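Endo-beta-1,2-glucanase (Talaromyces funiculosus, PDB 6IMV) hydrolyses internal beta-1,2-glycosidic linkages of beta-1,2-glucans as an endo-acting fungal glycoside hydrolase. Local coordinates at residues S84-V87 / M88-H92; L169-A172 / V173-F176; T332-S335 / V336-V340. All coordinates share one frame; numbering follows the deposited sequence.

Contact 1. Residues S84-V87 / M88-H92; sequences SLQV and MLYAH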
ATOM      1  N   SER A  84       6.940  -3.469  -0.463  1.00 10.63           N
ATOM      2  CA  SER A  84       6.891  -2.104  -0.992  1.00 10.82           C
ATOM      3  C   SER A  84       6.637  -1.099   0.141  1.00 10.78           C
ATOM      4  O   SER A  84       7.245  -0.028   0.144  1.00 11.16           O
ATOM      5  CB  SER A  84       5.886  -1.978  -2.130  1.00 10.63           C
ATOM      6  OG  SER A  84       4.575  -1.795  -1.638  1.00 10.65           O
ATOM      7  N   LEU A  85       5.805  -1.470   1.128  1.00 10.96           N
ATOM      8  CA  LEU A  85       5.477  -0.584   2.249  1.00 11.16           C
ATOM      9  C   LEU A  85       6.690  -0.423   3.178  1.00 11.35           C
ATOM     10  O   LEU A  85       6.970   0.682   3.647  1.00 11.26           O
ATOM     11  CB  LEU A  85       4.251  -1.110   2.996  1.00 11.41           C
ATOM     12  CG  LEU A  85       2.939  -1.058   2.208  1.00 11.74           C
ATOM     13  CD1 LEU A  85       1.819  -1.773   2.955  1.00 12.09           C
ATOM     14  CD2 LEU A  85       2.532   0.378   1.901  1.00 11.98           C
ATOM     15  N   GLN A  86       7.406  -1.523   3.412  1.00 11.27           N
ATOM     16  CA  GLN A  86       8.590  -1.549   4.250  1.00 11.34           C
ATOM     17  C   GLN A  86       9.712  -0.741   3.580  1.00 11.57           C
ATOM     18  O   GLN A  86      10.364   0.086   4.218  1.00 11.72           O
ATOM     19  CB  GLN A  86       8.992  -3.006   4.484  1.00 11.31           C
ATOM     20  CG  GLN A  86      10.221  -3.195   5.357  1.00 11.13           C
ATOM     21  CD  GLN A  86      10.611  -4.650   5.456  1.00 11.03           C
ATOM     22  OE1 GLN A  86      10.218  -5.473   4.634  1.00 10.39           O
ATOM     23  NE2 GLN A  86      11.401  -4.976   6.464  1.00 10.87           N
ATOM     24  N   VAL A  87       9.906  -0.961   2.278  1.00 11.65           N
ATOM     25  CA  VAL A  87      10.977  -0.308   1.532  1.00 11.68           C
ATOM     26  C   VAL A  87      10.717   1.204   1.463  1.00 12.27           C
ATOM     27  O   VAL A  87      11.649   1.995   1.656  1.00 12.30           O
ATOM     28  CB  VAL A  87      11.175  -0.958   0.148  1.00 11.03           C
ATOM     29  CG1 VAL A  87      12.021  -0.097  -0.784  1.00 10.80           C
ATOM     30  CG2 VAL A  87      11.787  -2.345   0.288  1.00 10.75           C
ATOM     31  N   MET A  88       9.465   1.600   1.215  1.00 12.81           N
ATOM     32  CA  MET A  88       9.103   3.022   1.156  1.00 13.58           C
ATOM     33  C   MET A  88       9.431   3.699   2.495  1.00 13.41           C
ATOM     34  O   MET A  88       9.980   4.803   2.519  1.00 13.51           O
ATOM     35  CB  MET A  88       7.616   3.209   0.823  1.00 14.34           C
ATOM     36  CG  MET A  88       7.310   3.061  -0.645  1.00 14.95           C
ATOM     37  SD  MET A  88       5.592   3.477  -1.061  1.00 17.43           S
ATOM     38  CE  MET A  88       4.774   1.951  -0.629  1.00 16.94           C
ATOM     39  N   LEU A  89       9.093   3.036   3.608  1.00 13.28           N
ATOM     40  CA  LEU A  89       9.398   3.551   4.950  1.00 13.93           C
ATOM     41  C   LEU A  89      10.916   3.738   5.078  1.00 13.63           C
ATOM     42  O   LEU A  89      11.376   4.772   5.567  1.00 13.15           O
ATOM     43  CB  LEU A  89       8.856   2.568   5.989  1.00 14.78           C
ATOM     44  CG  LEU A  89       8.970   2.928   7.469  1.00 15.67           C
ATOM     45  CD1 LEU A  89      10.319   2.545   8.038  1.00 16.59           C
ATOM     46  CD2 LEU A  89       8.669   4.383   7.757  1.00 16.31           C
ATOM     47  N   TYR A  90      11.678   2.726   4.638  1.00 13.01           N
ATOM     48  CA  TYR A  90      13.135   2.742   4.738  1.00 13.09           C
ATOM     49  C   TYR A  90      13.749   3.831   3.848  1.00 13.29           C
ATOM     50  O   TYR A  90      14.812   4.353   4.186  1.00 13.66           O
ATOM     51  CB  TYR A  90      13.731   1.369   4.414  1.00 12.72           C
ATOM     52  CG  TYR A  90      13.423   0.274   5.402  1.00 12.19           C
ATOM     53  CD1 TYR A  90      13.037   0.536   6.706  1.00 11.89           C
ATOM     54  CD2 TYR A  90      13.529  -1.049   5.016  1.00 12.29           C
ATOM     55  CE1 TYR A  90      12.748  -0.493   7.588  1.00 12.09           C
ATOM     56  CE2 TYR A  90      13.252  -2.088   5.887  1.00 12.25           C
ATOM     57  CZ  TYR A  90      12.869  -1.812   7.184  1.00 11.87           C
ATOM     58  OH  TYR A  90      12.590  -2.843   8.023  1.00 11.38           O
ATOM     59  N   ALA A  91      13.099   4.164   2.727  1.00 13.59           N
ATOM     60  CA  ALA A  91      13.569   5.232   1.851  1.00 14.18           C
ATOM     61  C   ALA A  91      13.553   6.560   2.618  1.00 15.30           C
ATOM     62  O   ALA A  91      14.541   7.299   2.593  1.00 15.44           O
ATOM     63  CB  ALA A  91      12.749   5.287   0.586  1.00 14.78           C
ATOM     64  N   HIS A  92      12.463   6.824   3.352  1.00 14.63           N
ATOM     65  CA  HIS A  92      12.360   8.041   4.161  1.00 14.87           C
ATOM     66  C   HIS A  92      13.371   8.005   5.315  1.00 14.81           C
ATOM     67  O   HIS A  92      14.018   9.016   5.608  1.00 14.62           O
ATOM     68  CB  HIS A  92      10.924   8.244   4.658  1.00 14.72           C
ATOM     69  CG  HIS A  92       9.965   8.597   3.570  1.00 14.65           C
ATOM     70  ND1 HIS A  92      10.014   9.811   2.907  1.00 14.84           N
ATOM     71  CD2 HIS A  92       8.942   7.906   3.020  1.00 14.44           C
ATOM     72  CE1 HIS A  92       9.056   9.851   2.003  1.00 14.78           C
ATOM     73  NE2 HIS A  92       8.386   8.693   2.049  1.00 14.07           N
TER

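Contact 2. Residues L169-A172 / V173-F176; sequences LLWA and VYAF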
ATOM      1  N   LEU A 169       6.640  -2.951  -5.513  1.00 10.57           N
ATOM      2  CA  LEU A 169       7.974  -3.109  -4.946  1.00 11.06           C
ATOM      3  C   LEU A 169       9.017  -2.350  -5.777  1.00 11.50           C
ATOM      4  O   LEU A 169       9.918  -1.711  -5.222  1.00 12.24           O
ATOM      5  CB  LEU A 169       8.316  -4.599  -4.869  1.00 11.07           C
ATOM      6  CG  LEU A 169       9.729  -4.942  -4.390  1.00 11.04           C
ATOM      7  CD1 LEU A 169      10.059  -4.281  -3.062  1.00 11.19           C
ATOM      8  CD2 LEU A 169       9.895  -6.447  -4.288  1.00 10.80           C
ATOM      9  N   LEU A 170       8.915  -2.433  -7.105  1.00 12.06           N
ATOM     10  CA  LEU A 170       9.969  -1.929  -7.978  1.00 12.29           C
ATOM     11  C   LEU A 170      10.116  -0.408  -7.846  1.00 12.18           C
ATOM     12  O   LEU A 170      11.246   0.095  -7.736  1.00 12.11           O
ATOM     13  CB  LEU A 170       9.687  -2.364  -9.416  1.00 12.72           C
ATOM     14  CG  LEU A 170       9.982  -3.836  -9.679  1.00 13.24           C
ATOM     15  CD1 LEU A 170       9.335  -4.301 -10.974  1.00 13.85           C
ATOM     16  CD2 LEU A 170      11.484  -4.079  -9.696  1.00 13.45           C
ATOM     17  N   TRP A 171       9.000   0.324  -7.814  1.00 12.16           N
ATOM     18  CA  TRP A 171       9.066   1.791  -7.674  1.00 12.17           C
ATOM     19  C   TRP A 171       9.474   2.163  -6.241  1.00 11.93           C
ATOM     20  O   TRP A 171      10.076   3.211  -6.030  1.00 11.92           O
ATOM     21  CB  TRP A 171       7.760   2.462  -8.123  1.00 12.04           C
ATOM     22  CG  TRP A 171       7.562   2.384  -9.606  1.00 12.54           C
ATOM     23  CD1 TRP A 171       6.690   1.570 -10.271  1.00 12.36           C
ATOM     24  CD2 TRP A 171       8.282   3.113 -10.622  1.00 12.50           C
ATOM     25  NE1 TRP A 171       6.812   1.752 -11.620  1.00 12.84           N
ATOM     26  CE2 TRP A 171       7.777   2.693 -11.866  1.00 12.47           C
ATOM     27  CE3 TRP A 171       9.296   4.076 -10.600  1.00 12.93           C
ATOM     28  CZ2 TRP A 171       8.243   3.202 -13.075  1.00 12.90           C
ATOM     29  CZ3 TRP A 171       9.773   4.576 -11.793  1.00 13.07           C
ATOM     30  CH2 TRP A 171       9.242   4.152 -13.013  1.00 13.27           C
ATOM     31  N   ALA A 172       9.176   1.301  -5.260  1.00 11.89           N
ATOM     32  CA  ALA A 172       9.622   1.551  -3.885  1.00 12.15           C
ATOM     33  C   ALA A 172      11.156   1.456  -3.817  1.00 12.11           C
ATOM     34  O   ALA A 172      11.815   2.297  -3.206  1.00 11.96           O
ATOM     35  CB  ALA A 172       8.953   0.604  -2.921  1.00 12.19           C
ATOM     36  N   VAL A 173      11.714   0.436  -4.472  1.00 12.29           N
ATOM     37  CA  VAL A 173      13.166   0.225  -4.529  1.00 12.36           C
ATOM     38  C   VAL A 173      13.824   1.380  -5.295  1.00 12.48           C
ATOM     39  O   VAL A 173      14.887   1.847  -4.912  1.00 12.70           O
ATOM     40  CB  VAL A 173      13.516  -1.155  -5.119  1.00 12.30           C
ATOM     41  CG1 VAL A 173      14.993  -1.267  -5.485  1.00 12.52           C
ATOM     42  CG2 VAL A 173      13.124  -2.276  -4.167  1.00 12.13           C
ATOM     43  N   TYR A 174      13.177   1.818  -6.377  1.00 13.04           N
ATOM     44  CA  TYR A 174      13.602   2.968  -7.189  1.00 13.30           C
ATOM     45  C   TYR A 174      13.764   4.197  -6.278  1.00 13.95           C
ATOM     46  O   TYR A 174      14.814   4.864  -6.299  1.00 14.70           O
ATOM     47  CB  TYR A 174      12.577   3.163  -8.310  1.00 13.14           C
ATOM     48  CG  TYR A 174      12.935   4.097  -9.439  1.00 13.30           C
ATOM     49  CD1 TYR A 174      13.533   3.620 -10.597  1.00 13.08           C
ATOM     50  CD2 TYR A 174      12.570   5.434  -9.406  1.00 13.22           C
ATOM     51  CE1 TYR A 174      13.800   4.454 -11.671  1.00 13.00           C
ATOM     52  CE2 TYR A 174      12.830   6.283 -10.473  1.00 13.54           C
ATOM     53  CZ  TYR A 174      13.455   5.794 -11.607  1.00 13.25           C
ATOM     54  OH  TYR A 174      13.709   6.628 -12.661  1.00 14.12           O
ATOM     55  N   ALA A 175      12.750   4.457  -5.442  1.00 13.62           N
ATOM     56  CA  ALA A 175      12.781   5.547  -4.438  1.00 13.83           C
ATOM     57  C   ALA A 175      13.936   5.361  -3.446  1.00 13.72           C
ATOM     58  O   ALA A 175      14.672   6.316  -3.154  1.00 13.77           O
ATOM     59  CB  ALA A 175      11.472   5.620  -3.701  1.00 13.55           C
ATOM     60  N   PHE A 176      14.057   4.147  -2.900  1.00 13.89           N
ATOM     61  CA  PHE A 176      15.039   3.861  -1.867  1.00 14.02           C
ATOM     62  C   PHE A 176      16.448   4.147  -2.391  1.00 14.38           C
ATOM     63  O   PHE A 176      17.278   4.710  -1.674  1.00 14.91           O
ATOM     64  CB  PHE A 176      14.953   2.412  -1.382  1.00 13.92           C
ATOM     65  CG  PHE A 176      16.046   2.062  -0.412  1.00 14.03           C
ATOM     66  CD1 PHE A 176      15.919   2.364   0.933  1.00 14.31           C
ATOM     67  CD2 PHE A 176      17.225   1.478  -0.853  1.00 14.58           C
ATOM     68  CE1 PHE A 176      16.942   2.068   1.822  1.00 14.48           C
ATOM     69  CE2 PHE A 176      18.246   1.183   0.036  1.00 14.19           C
ATOM     70  CZ  PHE A 176      18.099   1.469   1.373  1.00 14.58           C
TER

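Contact 3. Residues T332-S335 / V336-V340; sequences TCNS and VVTQV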
ATOM      1  N   THR A 332     -15.157  10.569   2.159  1.00 10.76           N
ATOM      2  CA  THR A 332     -15.495  11.088   3.488  1.00 10.93           C
ATOM      3  C   THR A 332     -17.011  11.330   3.595  1.00 11.24           C
ATOM      4  O   THR A 332     -17.646  10.885   4.540  1.00 11.45           O
ATOM      5  CB  THR A 332     -14.679  12.342   3.841  1.00 10.41           C
ATOM      6  OG1 THR A 332     -14.899  13.392   2.898  1.00 10.12           O
ATOM      7  CG2 THR A 332     -13.196  12.064   3.919  1.00 10.43           C
ATOM      8  N   CYS A 333     -17.588  12.030   2.615  1.00 12.20           N
ATOM      9  CA  CYS A 333     -18.991  12.452   2.703  1.00 12.79           C
ATOM     10  C   CYS A 333     -19.931  11.258   2.501  1.00 13.12           C
ATOM     11  O   CYS A 333     -21.023  11.259   3.069  1.00 13.56           O
ATOM     12  CB  CYS A 333     -19.281  13.597   1.736  1.00 13.11           C
ATOM     13  SG  CYS A 333     -18.334  15.086   2.152  1.00 13.30           S
ATOM     14  N   ASN A 334     -19.500  10.238   1.743  1.00 12.96           N
ATOM     15  CA  ASN A 334     -20.277   9.001   1.583  1.00 12.99           C
ATOM     16  C   ASN A 334     -20.533   8.377   2.958  1.00 13.33           C
ATOM     17  O   ASN A 334     -21.632   7.883   3.218  1.00 13.28           O
ATOM     18  CB  ASN A 334     -19.604   7.965   0.674  1.00 12.65           C
ATOM     19  CG  ASN A 334     -20.274   6.602   0.695  1.00 12.41           C
ATOM     20  OD1 ASN A 334     -19.730   5.647   1.244  1.00 13.04           O
ATOM     21  ND2 ASN A 334     -21.450   6.490   0.098  1.00 11.46           N
ATOM     22  N   SER A 335     -19.511   8.392   3.822  1.00 12.96           N
ATOM     23  CA  SER A 335     -19.620   7.762   5.127  1.00 13.68           C
ATOM     24  C   SER A 335     -20.553   8.561   6.051  1.00 14.10           C
ATOM     25  O   SER A 335     -21.314   7.959   6.814  1.00 13.37           O
ATOM     26  CB  SER A 335     -18.272   7.521   5.735  1.00 13.40           C
ATOM     27  OG  SER A 335     -17.722   6.321   5.214  1.00 13.12           O
ATOM     28  N   VAL A 336     -20.514   9.899   5.958  1.00 14.79           N
ATOM     29  CA  VAL A 336     -21.434  10.755   6.711  1.00 15.69           C
ATOM     30  C   VAL A 336     -22.873  10.474   6.255  1.00 15.71           C
ATOM     31  O   VAL A 336     -23.728  10.171   7.065  1.00 15.66           O
ATOM     32  CB  VAL A 336     -21.076  12.250   6.574  1.00 16.52           C
ATOM     33  CG1 VAL A 336     -22.149  13.148   7.185  1.00 16.78           C
ATOM     34  CG2 VAL A 336     -19.708  12.558   7.179  1.00 16.50           C
ATOM     35  N   VAL A 337     -23.139  10.543   4.950  1.00 15.84           N
ATOM     36  CA  VAL A 337     -24.522  10.429   4.464  1.00 16.22           C
ATOM     37  C   VAL A 337     -25.060   9.004   4.701  1.00 16.97           C
ATOM     38  O   VAL A 337     -26.257   8.837   4.933  1.00 17.32           O
ATOM     39  CB  VAL A 337     -24.652  10.889   2.996  1.00 16.39           C
ATOM     40  CG1 VAL A 337     -24.062   9.900   2.013  1.00 15.99           C
ATOM     41  CG2 VAL A 337     -26.097  11.197   2.635  1.00 16.96           C
ATOM     42  N   THR A 338     -24.202   7.971   4.689  1.00 16.75           N
ATOM     43  CA  THR A 338     -24.673   6.589   4.947  1.00 16.56           C
ATOM     44  C   THR A 338     -24.475   6.212   6.423  1.00 17.06           C
ATOM     45  O   THR A 338     -24.726   5.078   6.798  1.00 16.39           O
ATOM     46  CB  THR A 338     -24.026   5.563   4.005  1.00 16.71           C
ATOM     47  OG1 THR A 338     -22.612   5.526   4.200  1.00 15.91           O
ATOM     48  CG2 THR A 338     -24.329   5.846   2.550  1.00 16.56           C
ATOM     49  N   GLN A 339     -24.013   7.169   7.240  1.00 18.35           N
ATOM     50  CA  GLN A 339     -23.952   7.087   8.718  1.00 19.48           C
ATOM     51  C   GLN A 339     -22.997   5.975   9.171  1.00 18.72           C
ATOM     52  O   GLN A 339     -23.336   5.187  10.052  1.00 19.43           O
ATOM     53  CB  GLN A 339     -25.351   6.891   9.314  1.00 20.75           C
ATOM     54  CG  GLN A 339     -26.265   8.087   9.107  1.00 22.64           C
ATOM     55  CD  GLN A 339     -27.614   7.812   9.724  1.00 24.55           C
ATOM     56  OE1 GLN A 339     -28.467   7.175   9.126  1.00 28.09           O
ATOM     57  NE2 GLN A 339     -27.804   8.261  10.949  1.00 27.81           N
ATOM     58  N   VAL A 340     -21.787   5.966   8.604  1.00 17.06           N
ATOM     59  CA  VAL A 340     -20.738   4.996   8.928  1.00 16.04           C
ATOM     60  C   VAL A 340     -19.623   5.720   9.684  1.00 15.19           C
ATOM     61  O   VAL A 340     -19.137   6.761   9.243  1.00 14.56           O
ATOM     62  CB  VAL A 340     -20.204   4.305   7.656  1.00 15.97           C
ATOM     63  CG1 VAL A 340     -19.147   3.266   7.991  1.00 16.19           C
ATOM     64  CG2 VAL A 340     -21.324   3.680   6.837  1.00 16.00           C
TER

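Contact 1. Residues S84-V87 / M88-H92
One face of the Y90 ring carries both the main-chain oxygen and CG of Q86, one turn earlier in the same helix: Q86 O stands 3.3 Å from Y90 CG and is displaced from the ring centre toward the rim. V87 CA approaches the ring obliquely. The carboxamide of Q86 reaches the phenol end, its plane turned 53° from that of the ring. There Q86 NE2 donates to Y90 OH at 2.9 Å, a nearly straight bond (166°) with the hydroxyl close to the amide plane. Q86 gets this far because its chain is fully extended, CG anti to the backbone N (chi1 -180°), and on the way CG passes over the rim of that same face, 3.3 Å from Y90 CE2. Both polar ends have further partners: Q86 OE1 accepts from K123 NZ, and Y90 OH is hydrogen-bonded to H45 NE2. The amide is thus held at both of its heteroatoms, which fixes its rotation, and the lysine charge may polarise it.

All this lies on helix 80-94, a buried helix in what is consistent with the (alpha/alpha)6 barrel of this glycoside hydrolase family; helix 112-133 packs against Y90 and V87. The i to i+4 bonds of a regular alpha-helix run through the segment, including Y90 N to Q86 O at 3.0 Å, so Q86 O both accepts this bond and faces the ring.

On another side of the helix M88 bends back at its last torsion, bringing its methyl over the preceding turn. M88 CE lies 3.3 Å from S84 O and 3.7 Å from L85 CD2; S84 OG is hydrogen-bonded to S81 O. W307 packs against S84 and L85, and the side chain of L85 lies about 8 Å from a bound beta-D-glucopyranose.

Contact 2. Residues L169-A172 / V173-F176
W171 and Y174 form an edge-to-face aromatic pair three residues apart, within a single buried turn of helix 163-182. The two side chains leave the helix side by side and point the same way, yet their planes are inclined at 64°, so the benzene edge of the indole is directed at the face of the phenol ring. The centroid of the six-membered ring of W171 is 4.8 Å from that of the Y174 ring. W171 CZ3 sits over the middle of the phenol, 3.7 Å from Y174 CE2, while W171 CE3 is the same distance from Y174 CD2. Different first torsions make this possible: the indole sits beside its backbone N (chi1 -70°), whereas Y174 CG is trans to its own (chi1 -168°), swinging the phenol back alongside the indole.

Each polar end is held by a residue farther along the chain. W171 NE1 is hydrogen-bonded to L253 O, and its ring also meets W257 edge-to-face; Y174 OH is hydrogen-bonded to E458 OE1, with K454 of helix 448-457 in a cation-pi contact with the ring. The phenol is thus held at its hydroxyl by E458 and at its ring by K454, and their charges probably polarise it.

Around the helix from this pair, L169 CD1 packs against V173 CG2 at 3.8 Å, a plain aliphatic i to i+4 contact. L169 O also accepts the V173 N-H, and the same i to i+4 bonding joins A175 N to W171 O and F176 N to A172 O. A172 meets helix 80-94, L170 helices 186-210 and 252-261. Such a buried helix, with apolar side chains directed at several neighbouring helices, is what an alpha/alpha barrel is built from, the fold to be expected for this enzyme family.

Contact 3. Residues T332-S335 / V336-V340
The backbone of T332-S335 is alpha-helical and continues into V336 and V337, after which the helix ends in a Schellman motif. V337 N bonds to C333 O at 2.9 Å, whereas the bond of V336 N to T332 O is weak. Q339 then takes a positive phi of 64°, reversing the chain so that V340 N points back at S335 O; this bond is short and almost straight, 2.7 Å and 175°. A second bond, Q339 N to V336 O at 3.0 Å, completes the motif.

T338 grips the last turn through both its backbone and its side chain. From opposite faces of the carbonyl plane, T338 N donates to N334 O at 3.0 Å. The hydroxyl bond is shorter, T338 OG1 to N334 O at 2.7 Å. A chi1 of 62° brings the hydroxyl there, between the backbone N and the carbonyl carbon; where the two side chains cross, the methyl T338 CG2 also lies near N334 ND2 (3.8 Å). That amide nitrogen is hydrogen-bonded to Y285 OH. V337 CG1 also rests against N334 O, at 3.4 Å. On the reversed chain V340 folds back toward S335, with V340 CB 4.0 Å from S335 OG, a hydroxyl bonded to G342 O just beyond the turn.

C333, in the last turns of the helix, is joined to C487 by a disulfide, and T332 OG1 is hydrogen-bonded to E328 O and C487 N. Strands 282-287 and 290-296 pack against V337, with N334 on the former and C333 on the latter, while helix 394-405 presents W400 to T332, S335 and V336.

The three contacts follow in order along the chain, contacts 1 and 2 within helices 80-94 and 163-182, contact 3 across the C-terminal end of helix 318-337 and the turn that follows. Contacts 1 and 2 are neighbours, their centres about 8 Å apart, and the helices pack directly, V87 CG1 lying 3.4 Å from A172 O and A91 CB 3.6 Å from F176 CA. Contact 3 stands apart, its centre about 32 Å from that of contact 1 and 35 Å from that of contact 2, across the chain's centre from the latter. The first two thus belong to the helical core near the bound sugars, whereas the third closes a disulfide-anchored helix toward the periphery.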